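Long-range contacts in endo-beta-mannanase (Opitutaceae bacterium TAV5, PDB 7BOB), which hydrolyses beta-1,4-mannosidic bonds as an exo-acting mannosidase of glycoside hydrolase family 5, probably releasing mannose units from chain ends: residues D45-M49 and C318-I322; V57-V61 and D152-E156; M104-F109 and H327-N332; T287-A292 and K348-E352. All coordinates share one frame; numbering follows the deposited sequence.

Interaction 1 (D45-M49 and C318-I322)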
loop_
_atom_site.group_PDB
_atom_site.type_symbol
_atom_site.label_atom_id
_atom_site.label_comp_id
_atom_site.label_asym_id
_atom_site.label_seq_id
_atom_site.Cartn_x
_atom_site.Cartn_y
_atom_site.Cartn_z
ATOM N N ASP A 45 47.027 -0.351 -8.911
ATOM C CA ASP A 45 45.893 -1.282 -8.960
ATOM C C ASP A 45 45.695 -1.834 -10.370
ATOM O O ASP A 45 45.340 -3.007 -10.541
ATOM C CB ASP A 45 44.605 -0.594 -8.472
ATOM C CG ASP A 45 44.547 -0.451 -6.959
ATOM O OD1 ASP A 45 45.221 -1.219 -6.232
ATOM O OD2 ASP A 45 43.824 0.452 -6.490
ATOM N N LEU A 46 45.878 -0.996 -11.394
ATOM C CA LEU A 46 45.767 -1.505 -12.754
ATOM C C LEU A 46 46.845 -2.550 -13.024
ATOM O O LEU A 46 46.565 -3.587 -13.638
ATOM C CB LEU A 46 45.845 -0.362 -13.757
ATOM C CG LEU A 46 44.762 0.709 -13.693
ATOM C CD1 LEU A 46 45.113 1.770 -14.716
ATOM C CD2 LEU A 46 43.431 0.120 -14.033
ATOM N N ASP A 47 48.069 -2.316 -12.531
ATOM C CA ASP A 47 49.121 -3.333 -12.624
ATOM C C ASP A 47 48.676 -4.630 -11.965
ATOM O O ASP A 47 48.848 -5.719 -12.520
ATOM C CB ASP A 47 50.410 -2.844 -11.962
ATOM C CG ASP A 47 51.185 -1.859 -12.819
ATOM O OD1 ASP A 47 50.946 -1.789 -14.043
ATOM O OD2 ASP A 47 52.034 -1.142 -12.248
ATOM N N LEU A 48 48.082 -4.532 -10.771
ATOM C CA LEU A 48 47.645 -5.744 -10.090
ATOM C C LEU A 48 46.592 -6.477 -10.912
ATOM O O LEU A 48 46.617 -7.711 -11.012
ATOM C CB LEU A 48 47.127 -5.407 -8.696
ATOM C CG LEU A 48 46.804 -6.667 -7.894
ATOM C CD1 LEU A 48 47.973 -7.673 -7.907
ATOM C CD2 LEU A 48 46.395 -6.278 -6.473
ATOM N N MET A 49 45.680 -5.733 -11.540
ATOM C CA MET A 49 44.669 -6.370 -12.383
ATOM C C MET A 49 45.329 -7.109 -13.535
ATOM O O MET A 49 45.067 -8.295 -13.753
ATOM C CB MET A 49 43.679 -5.333 -12.922
ATOM C CG MET A 49 42.827 -4.605 -11.863
ATOM S SD MET A 49 41.924 -3.289 -12.683
ATOM C CE MET A 49 40.942 -2.607 -11.330
ATOM N N CYS A 318 33.832 -5.842 -5.739
ATOM C CA CYS A 318 34.585 -4.883 -6.542
ATOM C C CYS A 318 36.084 -5.170 -6.262
ATOM O O CYS A 318 36.416 -6.088 -5.491
ATOM C CB CYS A 318 34.188 -3.441 -6.184
ATOM S SG CYS A 318 34.572 -3.052 -4.463
ATOM N N PHE A 319 36.998 -4.412 -6.873
ATOM C CA PHE A 319 38.385 -4.868 -6.907
ATOM C C PHE A 319 39.020 -4.852 -5.521
ATOM O O PHE A 319 39.640 -5.838 -5.109
ATOM C CB PHE A 319 39.209 -4.029 -7.876
ATOM C CG PHE A 319 40.612 -4.564 -8.091
ATOM C CD1 PHE A 319 40.817 -5.897 -8.457
ATOM C CD2 PHE A 319 41.716 -3.753 -7.899
ATOM C CE1 PHE A 319 42.115 -6.405 -8.645
ATOM C CE2 PHE A 319 43.016 -4.232 -8.089
ATOM C CZ PHE A 319 43.218 -5.571 -8.463
ATOM N N LYS A 320 38.882 -3.744 -4.793
ATOM C CA LYS A 320 39.559 -3.516 -3.522
ATOM C C LYS A 320 38.547 -3.388 -2.395
ATOM O O LYS A 320 37.405 -2.972 -2.614
ATOM C CB LYS A 320 40.390 -2.221 -3.545
ATOM C CG LYS A 320 41.633 -2.263 -4.455
ATOM C CD LYS A 320 42.682 -3.219 -3.918
ATOM C CE LYS A 320 43.636 -2.532 -2.954
ATOM N NZ LYS A 320 44.740 -1.843 -3.668
ATOM N N ASP A 321 38.983 -3.723 -1.180
ATOM C CA ASP A 321 38.293 -3.209 -0.007
ATOM C C ASP A 321 38.408 -1.680 -0.003
ATOM O O ASP A 321 39.394 -1.109 -0.489
ATOM C CB ASP A 321 38.878 -3.795 1.282
ATOM C CG ASP A 321 38.622 -5.308 1.431
ATOM O OD1 ASP A 321 37.638 -5.838 0.868
ATOM O OD2 ASP A 321 39.437 -5.972 2.111
ATOM N N ILE A 322 37.387 -1.012 0.521
ATOM C CA ILE A 322 37.326 0.449 0.478
ATOM C C ILE A 322 37.111 0.955 1.899
ATOM O O ILE A 322 35.964 1.029 2.357
ATOM C CB ILE A 322 36.208 0.917 -0.463
ATOM C CG1 ILE A 322 36.455 0.384 -1.879
ATOM C CG2 ILE A 322 36.033 2.461 -0.418
ATOM C CD1 ILE A 322 35.275 0.555 -2.798
HETATM O O HOH W 1 43.216 0.891 -4.010
#

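Interaction 2 (V57-V61 and D152-E156)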
loop_
_atom_site.group_PDB
_atom_site.type_symbol
_atom_site.label_atom_id
_atom_site.label_comp_id
_atom_site.label_asym_id
_atom_site.label_seq_id
_atom_site.Cartn_x
_atom_site.Cartn_y
_atom_site.Cartn_z
ATOM N N VAL A 57 38.370 -3.504 -17.334
ATOM C CA VAL A 57 38.110 -2.840 -16.065
ATOM C C VAL A 57 36.916 -1.929 -16.284
ATOM O O VAL A 57 36.909 -1.125 -17.225
ATOM C CB VAL A 57 39.328 -2.060 -15.527
ATOM C CG1 VAL A 57 39.851 -1.002 -16.537
ATOM C CG2 VAL A 57 39.012 -1.430 -14.141
ATOM N N ARG A 58 35.878 -2.103 -15.461
ATOM C CA ARG A 58 34.717 -1.225 -15.477
ATOM C C ARG A 58 34.922 -0.111 -14.457
ATOM O O ARG A 58 35.252 -0.375 -13.293
ATOM C CB ARG A 58 33.438 -1.995 -15.160
ATOM C CG ARG A 58 32.185 -1.124 -15.136
ATOM C CD ARG A 58 30.941 -1.973 -15.205
ATOM N NE ARG A 58 29.696 -1.207 -15.208
ATOM C CZ ARG A 58 28.748 -1.292 -14.260
ATOM N NH1 ARG A 58 28.907 -2.074 -13.192
ATOM N NH2 ARG A 58 27.634 -0.589 -14.379
ATOM N N PHE A 59 34.743 1.128 -14.893
ATOM C CA PHE A 59 34.859 2.245 -13.976
ATOM C C PHE A 59 33.807 3.290 -14.330
ATOM O O PHE A 59 33.171 3.238 -15.388
ATOM C CB PHE A 59 36.289 2.810 -13.973
ATOM C CG PHE A 59 36.708 3.455 -15.265
ATOM C CD1 PHE A 59 37.629 2.835 -16.097
ATOM C CD2 PHE A 59 36.233 4.707 -15.629
ATOM C CE1 PHE A 59 38.042 3.426 -17.274
ATOM C CE2 PHE A 59 36.650 5.311 -16.822
ATOM C CZ PHE A 59 37.543 4.664 -17.640
ATOM N N PHE A 60 33.630 4.258 -13.441
ATOM C CA PHE A 60 32.430 5.078 -13.451
ATOM C C PHE A 60 32.782 6.548 -13.597
ATOM O O PHE A 60 33.535 7.103 -12.788
ATOM C CB PHE A 60 31.631 4.798 -12.182
ATOM C CG PHE A 60 31.470 3.345 -11.941
ATOM C CD1 PHE A 60 30.542 2.618 -12.664
ATOM C CD2 PHE A 60 32.325 2.672 -11.079
ATOM C CE1 PHE A 60 30.407 1.236 -12.474
ATOM C CE2 PHE A 60 32.209 1.314 -10.893
ATOM C CZ PHE A 60 31.252 0.592 -11.597
ATOM N N VAL A 61 32.238 7.165 -14.641
ATOM C CA VAL A 61 32.397 8.594 -14.878
ATOM C C VAL A 61 31.317 9.285 -14.054
ATOM O O VAL A 61 30.161 9.381 -14.477
ATOM C CB VAL A 61 32.302 8.907 -16.382
ATOM C CG1 VAL A 61 32.540 10.380 -16.662
ATOM C CG2 VAL A 61 33.321 8.055 -17.157
ATOM N N ASP A 152 29.342 1.731 -21.292
ATOM C CA ASP A 152 28.279 1.422 -20.340
ATOM C C ASP A 152 27.403 2.660 -20.128
ATOM O O ASP A 152 27.875 3.682 -19.614
ATOM C CB ASP A 152 28.887 0.946 -19.020
ATOM C CG ASP A 152 27.865 0.320 -18.097
ATOM O OD1 ASP A 152 26.910 -0.293 -18.615
ATOM O OD2 ASP A 152 28.013 0.431 -16.858
ATOM N N LEU A 153 26.132 2.558 -20.517
ATOM C CA LEU A 153 25.200 3.686 -20.420
ATOM C C LEU A 153 25.162 4.280 -19.013
ATOM O O LEU A 153 25.179 5.503 -18.835
ATOM C CB LEU A 153 23.805 3.225 -20.839
ATOM C CG LEU A 153 22.754 4.306 -21.060
ATOM C CD1 LEU A 153 23.349 5.426 -21.927
ATOM C CD2 LEU A 153 21.537 3.693 -21.712
ATOM N N GLY A 154 25.091 3.429 -18.002
ATOM C CA GLY A 154 25.138 3.906 -16.632
ATOM C C GLY A 154 25.036 2.717 -15.709
ATOM O O GLY A 154 24.826 1.586 -16.144
ATOM N N ASN A 155 25.195 2.980 -14.420
ATOM C CA ASN A 155 25.163 1.922 -13.429
ATOM C C ASN A 155 23.755 1.767 -12.849
ATOM O O ASN A 155 23.265 2.655 -12.139
ATOM C CB ASN A 155 26.151 2.169 -12.305
ATOM C CG ASN A 155 26.199 0.982 -11.386
ATOM O OD1 ASN A 155 26.162 -0.143 -11.871
ATOM N ND2 ASN A 155 26.197 1.208 -10.077
ATOM N N GLU A 156 23.123 0.633 -13.147
ATOM C CA GLU A 156 21.888 0.204 -12.487
ATOM C C GLU A 156 20.832 1.297 -12.570
ATOM O O GLU A 156 20.227 1.697 -11.571
ATOM C CB GLU A 156 22.162 -0.205 -11.040
ATOM C CG GLU A 156 23.217 -1.320 -10.943
ATOM C CD GLU A 156 23.159 -2.115 -9.654
ATOM O OE1 GLU A 156 22.750 -1.549 -8.605
ATOM O OE2 GLU A 156 23.535 -3.315 -9.693
#

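Interaction 3 (M104-F109 and H327-N332)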
loop_
_atom_site.group_PDB
_atom_site.type_symbol
_atom_site.label_atom_id
_atom_site.label_comp_id
_atom_site.label_asym_id
_atom_site.label_seq_id
_atom_site.Cartn_x
_atom_site.Cartn_y
_atom_site.Cartn_z
ATOM N N MET A 104 25.214 4.283 -7.016
ATOM C CA MET A 104 26.520 3.704 -6.694
ATOM C C MET A 104 26.613 3.374 -5.207
ATOM O O MET A 104 26.675 4.294 -4.373
ATOM C CB MET A 104 27.636 4.672 -7.103
ATOM C CG MET A 104 29.023 4.128 -6.819
ATOM S SD MET A 104 29.278 2.462 -7.540
ATOM C CE MET A 104 28.951 2.765 -9.284
ATOM N N SER A 105 26.613 2.071 -4.881
ATOM C CA SER A 105 26.913 1.548 -3.536
ATOM C C SER A 105 26.000 2.105 -2.440
ATOM O O SER A 105 26.429 2.282 -1.292
ATOM C CB SER A 105 28.358 1.837 -3.169
ATOM O OG SER A 105 29.182 1.321 -4.163
ATOM N N GLY A 106 24.738 2.383 -2.763
ATOM C CA GLY A 106 23.813 2.896 -1.777
ATOM C C GLY A 106 23.690 4.403 -1.757
ATOM O O GLY A 106 22.847 4.929 -1.019
ATOM N N GLY A 107 24.505 5.121 -2.536
ATOM C CA GLY A 107 24.349 6.547 -2.713
ATOM C C GLY A 107 23.866 6.872 -4.118
ATOM O O GLY A 107 23.859 6.029 -5.024
ATOM N N ILE A 108 23.474 8.131 -4.292
ATOM C CA ILE A 108 23.068 8.663 -5.587
ATOM C C ILE A 108 23.768 9.997 -5.771
ATOM O O ILE A 108 23.668 10.883 -4.911
ATOM C CB ILE A 108 21.543 8.818 -5.717
ATOM C CG1 ILE A 108 20.835 7.480 -5.416
ATOM C CG2 ILE A 108 21.192 9.273 -7.117
ATOM C CD1 ILE A 108 19.334 7.469 -5.711
ATOM N N PHE A 109 24.471 10.140 -6.893
ATOM C CA PHE A 109 25.439 11.218 -7.102
ATOM C C PHE A 109 25.060 11.911 -8.401
ATOM O O PHE A 109 25.448 11.463 -9.483
ATOM C CB PHE A 109 26.866 10.665 -7.151
ATOM C CG PHE A 109 27.271 9.971 -5.885
ATOM C CD1 PHE A 109 27.772 10.698 -4.815
ATOM C CD2 PHE A 109 27.086 8.606 -5.734
ATOM C CE1 PHE A 109 28.124 10.066 -3.637
ATOM C CE2 PHE A 109 27.430 7.968 -4.554
ATOM C CZ PHE A 109 27.954 8.701 -3.502
ATOM N N HIS A 327 30.582 8.897 2.651
ATOM C CA HIS A 327 29.332 8.520 2.000
ATOM C C HIS A 327 29.628 7.795 0.688
ATOM O O HIS A 327 30.388 8.306 -0.135
ATOM C CB HIS A 327 28.499 9.788 1.754
ATOM C CG HIS A 327 27.167 9.549 1.102
ATOM N ND1 HIS A 327 26.131 8.886 1.735
ATOM C CD2 HIS A 327 26.680 9.942 -0.102
ATOM C CE1 HIS A 327 25.073 8.866 0.940
ATOM N NE2 HIS A 327 25.380 9.494 -0.182
ATOM N N PRO A 328 29.025 6.626 0.436
ATOM C CA PRO A 328 27.968 5.969 1.206
ATOM C C PRO A 328 28.460 4.761 2.020
ATOM O O PRO A 328 27.637 3.949 2.466
ATOM C CB PRO A 328 27.018 5.515 0.106
ATOM C CG PRO A 328 27.991 5.013 -0.977
ATOM C CD PRO A 328 29.250 5.935 -0.854
ATOM N N TYR A 329 29.779 4.640 2.207
ATOM C CA TYR A 329 30.350 3.518 2.951
ATOM C C TYR A 329 30.086 3.601 4.449
ATOM O O TYR A 329 30.300 2.596 5.143
ATOM C CB TYR A 329 31.858 3.434 2.704
ATOM C CG TYR A 329 32.200 3.440 1.234
ATOM C CD1 TYR A 329 31.991 2.304 0.443
ATOM C CD2 TYR A 329 32.706 4.581 0.623
ATOM C CE1 TYR A 329 32.280 2.316 -0.916
ATOM C CE2 TYR A 329 32.997 4.593 -0.741
ATOM C CZ TYR A 329 32.779 3.461 -1.500
ATOM O OH TYR A 329 33.049 3.477 -2.843
ATOM N N ILE A 330 29.642 4.761 4.955
ATOM C CA ILE A 330 29.358 4.933 6.378
ATOM C C ILE A 330 28.018 4.307 6.739
ATOM O O ILE A 330 27.911 3.560 7.718
ATOM C CB ILE A 330 29.387 6.425 6.755
ATOM C CG1 ILE A 330 30.828 6.972 6.723
ATOM C CG2 ILE A 330 28.700 6.666 8.109
ATOM C CD1 ILE A 330 30.899 8.545 6.764
ATOM N N LYS A 331 26.979 4.599 5.951
ATOM C CA LYS A 331 25.639 4.078 6.214
ATOM C C LYS A 331 25.431 2.639 5.736
ATOM O O LYS A 331 24.494 1.982 6.212
ATOM C CB LYS A 331 24.590 4.969 5.548
ATOM C CG LYS A 331 24.512 4.783 4.040
ATOM C CD LYS A 331 23.414 5.620 3.423
ATOM C CE LYS A 331 23.001 5.045 2.090
ATOM N NZ LYS A 331 22.045 5.946 1.400
ATOM N N ASN A 332 26.250 2.137 4.785
ATOM C CA ASN A 332 26.156 0.749 4.298
ATOM C C ASN A 332 27.570 0.153 4.315
ATOM O O ASN A 332 28.172 -0.091 3.266
ATOM C CB ASN A 332 25.543 0.678 2.888
ATOM C CG ASN A 332 24.033 0.827 2.879
ATOM O OD1 ASN A 332 23.416 1.151 3.896
ATOM N ND2 ASN A 332 23.425 0.598 1.716
HETATM O O HOH W 2 31.848 1.412 -3.963
HETATM O O HOH W 3 22.779 9.562 -1.711
#

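Interaction 4 (T287-A292 and K348-E352)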
loop_
_atom_site.group_PDB
_atom_site.type_symbol
_atom_site.label_atom_id
_atom_site.label_comp_id
_atom_site.label_asym_id
_atom_site.label_seq_id
_atom_site.Cartn_x
_atom_site.Cartn_y
_atom_site.Cartn_z
ATOM N N THR A 287 33.061 -11.589 2.349
ATOM C CA THR A 287 34.387 -11.949 1.850
ATOM C C THR A 287 35.402 -12.136 2.977
ATOM O O THR A 287 36.610 -12.123 2.712
ATOM C CB THR A 287 34.942 -10.894 0.868
ATOM O OG1 THR A 287 35.201 -9.683 1.575
ATOM C CG2 THR A 287 33.986 -10.609 -0.300
ATOM N N SER A 288 34.957 -12.313 4.217
ATOM C CA SER A 288 35.880 -12.446 5.335
ATOM C C SER A 288 36.549 -13.824 5.324
ATOM O O SER A 288 36.195 -14.714 4.547
ATOM C CB SER A 288 35.161 -12.201 6.668
ATOM O OG SER A 288 34.474 -13.365 7.128
ATOM N N ARG A 289 37.564 -13.967 6.180
ATOM C CA ARG A 289 38.277 -15.232 6.303
ATOM C C ARG A 289 37.319 -16.351 6.688
ATOM O O ARG A 289 37.365 -17.443 6.112
ATOM C CB ARG A 289 39.399 -15.093 7.334
ATOM C CG ARG A 289 40.312 -16.295 7.455
ATOM C CD ARG A 289 40.638 -16.617 8.919
ATOM N NE ARG A 289 41.109 -18.001 9.071
ATOM C CZ ARG A 289 40.326 -19.056 9.306
ATOM N NH1 ARG A 289 39.006 -18.911 9.423
ATOM N NH2 ARG A 289 40.872 -20.268 9.423
ATOM N N ALA A 290 36.400 -16.076 7.618
ATOM C CA ALA A 290 35.440 -17.093 8.036
ATOM C C ALA A 290 34.568 -17.563 6.879
ATOM O O ALA A 290 34.141 -18.718 6.856
ATOM C CB ALA A 290 34.575 -16.557 9.172
ATOM N N ALA A 291 34.319 -16.702 5.894
ATOM C CA ALA A 291 33.468 -17.075 4.771
ATOM C C ALA A 291 34.199 -17.849 3.687
ATOM O O ALA A 291 33.535 -18.350 2.771
ATOM C CB ALA A 291 32.843 -15.828 4.138
ATOM N N ALA A 292 35.531 -17.948 3.762
ATOM C CA ALA A 292 36.330 -18.478 2.652
ATOM C C ALA A 292 35.883 -19.852 2.158
ATOM O O ALA A 292 35.709 -20.013 0.938
ATOM C CB ALA A 292 37.813 -18.480 3.056
ATOM N N LYS A 348 42.009 -12.373 -1.773
ATOM C CA LYS A 348 41.477 -12.808 -0.489
ATOM C C LYS A 348 41.264 -14.309 -0.463
ATOM O O LYS A 348 40.805 -14.909 -1.441
ATOM C CB LYS A 348 40.146 -12.126 -0.191
ATOM C CG LYS A 348 40.234 -10.662 0.135
ATOM C CD LYS A 348 38.818 -10.232 0.348
ATOM C CE LYS A 348 38.730 -8.824 0.777
ATOM N NZ LYS A 348 37.318 -8.458 0.646
ATOM N N LYS A 349 41.606 -14.912 0.668
ATOM C CA LYS A 349 41.333 -16.324 0.868
ATOM C C LYS A 349 39.844 -16.586 0.645
ATOM O O LYS A 349 38.986 -15.913 1.234
ATOM C CB LYS A 349 41.771 -16.746 2.271
ATOM C CG LYS A 349 41.686 -18.240 2.544
ATOM C CD LYS A 349 41.767 -18.507 4.045
ATOM C CE LYS A 349 41.380 -19.941 4.399
ATOM N NZ LYS A 349 41.539 -20.191 5.864
ATOM N N GLY A 350 39.536 -17.523 -0.251
ATOM C CA GLY A 350 38.173 -17.855 -0.598
ATOM C C GLY A 350 37.761 -17.440 -1.996
ATOM O O GLY A 350 36.834 -18.045 -2.555
ATOM N N LEU A 351 38.434 -16.455 -2.594
ATOM C CA LEU A 351 38.019 -15.903 -3.879
ATOM C C LEU A 351 38.956 -16.253 -5.037
ATOM O O LEU A 351 38.663 -15.881 -6.186
ATOM C CB LEU A 351 37.871 -14.376 -3.758
ATOM C CG LEU A 351 37.035 -13.835 -2.568
ATOM C CD1 LEU A 351 36.875 -12.320 -2.634
ATOM C CD2 LEU A 351 35.666 -14.515 -2.460
ATOM N N GLU A 352 40.059 -16.975 -4.776
ATOM C CA GLU A 352 41.056 -17.278 -5.813
ATOM C C GLU A 352 40.437 -17.939 -7.035
ATOM O O GLU A 352 40.963 -17.803 -8.144
ATOM C CB GLU A 352 42.172 -18.191 -5.270
ATOM C CG GLU A 352 42.585 -17.922 -3.810
ATOM C CD GLU A 352 41.560 -18.477 -2.795
ATOM O OE1 GLU A 352 40.823 -19.439 -3.139
ATOM O OE2 GLU A 352 41.469 -17.941 -1.666
HETATM O O HOH W 4 38.968 -13.849 2.870
HETATM O O HOH W 5 35.938 -15.300 1.566
#

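Interaction 1 (D45-M49 and C318-I322)
Met-49 and Phe-319 mark the nearest backbone approach, with CA atoms 8.5 Å apart. Residues 45-49 form part of helix 39-51. Residues 318-322 belong to the irregular loop after strand 311-316. In the (beta/alpha)8 barrel of this family, the contact joins the helix between the first two barrel strands to the loop that leaves the eighth. With CG anti to the backbone N (chi1 -173°), the Phe-319 ring extends to the helix. Met-49 makes a CH-pi contact over one face, with CG 3.7 Å from the ring centroid. Its sulfur lies above the same ring, farther off, as a Met-aromatic contact. Leu-48 meets the ring at its edge, with CG 3.8 Å from Phe-319 CZ. Phe-319 CE2 also comes close to the backbone O of Asp-45. The polar part lies beside this apolar patch. Lys-320 bends at three successive torsions and brings its amine to Asp-45. NZ donates to Asp-45 OD1 at 2.7 Å in a salt bridge, on the syn side of the carboxylate, 19° out of its plane. Tyr-24 OH bonds the other oxygen, OD2. One water closes the group: it donates to Asp-45 OD2 at 2.6 Å and accepts from Lys-320 NZ at 3.1 Å.

Interaction 2 (V57-V61 and D152-E156)
The guanidinium of Arg-58 has Asp-152 OD2 and Gly-154 O at its edge, and the edge of the Phe-60 ring, through CE1, stands over the centre of one face, 3.5 Å above the plane. The carboxylate of Asp-152 is turned 66° from the guanidinium plane. The grip is side-on: NE and NH2 both donate to OD2, at 2.9 Å from NE and 2.7 Å from NH2. OD2 receives NH2 on its syn lone pair, while NE comes from above the carboxylate plane. NH2 also donates to Asn-155 OD1 at 2.9 Å. The arginine chain is extended from CG to NE, which carries its head across to the other strand. NH1 turns to Glu-281 and Asn-23. With a leucine here, Asp-152 OD2 would probably lose its salt-bridge mate, and the Asn-155 amide would be less firmly held. Asn-155 and Glu-156 follow the fourth barrel strand. This is consistent with the Asn-Glu pair of family 5, whose glutamate is the general acid/base. Strands 56-62 and 151-154 are not adjacent in the barrel. Strand 94-101 runs between them, and its Ser-98 also bonds Asp-152 OD2. Arg-58 points into the barrel, while Phe-59 packs outward on helix 75-89.

Interaction 3 (M104-F109 and H327-N332)
Pro-328 packs into the tight turn between strands 103-104 and 107-108. The packing centres on its ring. CG lies 3.2 Å from Ser-105 O, and CB faces the Gly-107 backbone. CD makes the apolar contact, at the edge of the Phe-109 ring, 4.0 Å from CZ. A cis peptide precedes this proline. Met-104 to Gly-107 form a type I' beta turn, a common link in two-residue beta hairpins. At the angles of Gly-106, a CB would be jammed against the carbonyl O of Ser-105. At Gly-107 a CB would clash with Phe-109 and crowd Pro-328.

The aromatic contact pairs Phe-109 with His-327. The side chains run past one another in opposite directions, and their ring planes stand at 56°, neither stacked nor edge-to-face. His-327 CD2 comes 3.8 Å from Phe-109 CE1.

One direct hydrogen bond joins the segments. Lys-331 NZ donates to Gly-106 O at 2.7 Å, tilted 28° from the carbonyl plane. Lys-331 CG sits between the backbone N and the carbonyl carbon (chi1 75°), and the chain then runs extended to the turn. Its NZ has a second acceptor, His-399 O of the second subunit.

Two waters complete the contact. One joins Ser-105 OG to Tyr-329 OH. The other accepts from Ile-108 N and bonds His-327 NE2, at 3.0 Å from each atom.

The chemistry is mixed: a proline and glycines allow close backbone packing, while polar atoms are linked by lysine and water. The shared Lys-331 amine implies that the hairpin turn is tied, through this loop, to the subunit interface of the trimer.

Interaction 4 (T287-A292 and K348-E352)
Lys-349 lays its aliphatic chain along the methyl of Ala-292, with CG 3.9 Å from Ala-292 CB. The same methyl rests 3.4 Å from Lys-349 O. Lys-349 is extended, with CG anti to the backbone N (chi1 -173°), and runs beside Arg-289 in the same direction. Its NZ ends over one face of the guanidinium, 3.6 Å from Arg-289 NH2. Both residues are exposed, so solvent is likely to screen these like charges. Arg-289 also has a weak, long ion pair with Glu-524 of the second subunit.

At the other end, Lys-348 NZ donates to Thr-287 OG1 at 2.6 Å. That amine also salt-bridges Asp-321 and donates to Gly-339 O. A methionine in its place would probably leave Asp-321 without this charge partner and Thr-287 OG1 without its donor. Thr-287 CG2 touches Leu-351 CD1 at 4.1 Å. Two waters donate to Lys-349 O: one also donates to Thr-287 O, the other to Ser-288 O.

The backbones come nearest at Gly-350, whose CA is 3.8 Å from Ala-292 CA. A CB there would clash with Ala-292. Gly-350 takes the third place of a type II beta turn from Lys-348 to Leu-351. This turn leads into helix 352-364, as the type I turn from Arg-289 to Ala-292 leads into helix 292-309. The contact thus joins the loops after the seventh and eighth strands of a (beta/alpha)8 barrel.

In the fold
From the N terminus, helix 39-51 opens interaction 1 and the following strand 56-62 opens interaction 2. The hairpin at 104-109 opens interaction 3 before 152-156 closes interaction 2, so those two cross. Interaction 2 lies wholly within the span of interaction 1. Residues 287-292 open interaction 4. The long loop after the eighth strand then closes interactions 1, 3 and 4 in turn. These three cross one another, while interactions 2 and 4 are in series. That loop is thus tied to the first barrel helix, to the hairpin after the third strand and to the loop after the seventh. Interaction 2 joins the second and fourth strands inside the barrel. Interactions 3 and 4 both reach the second subunit.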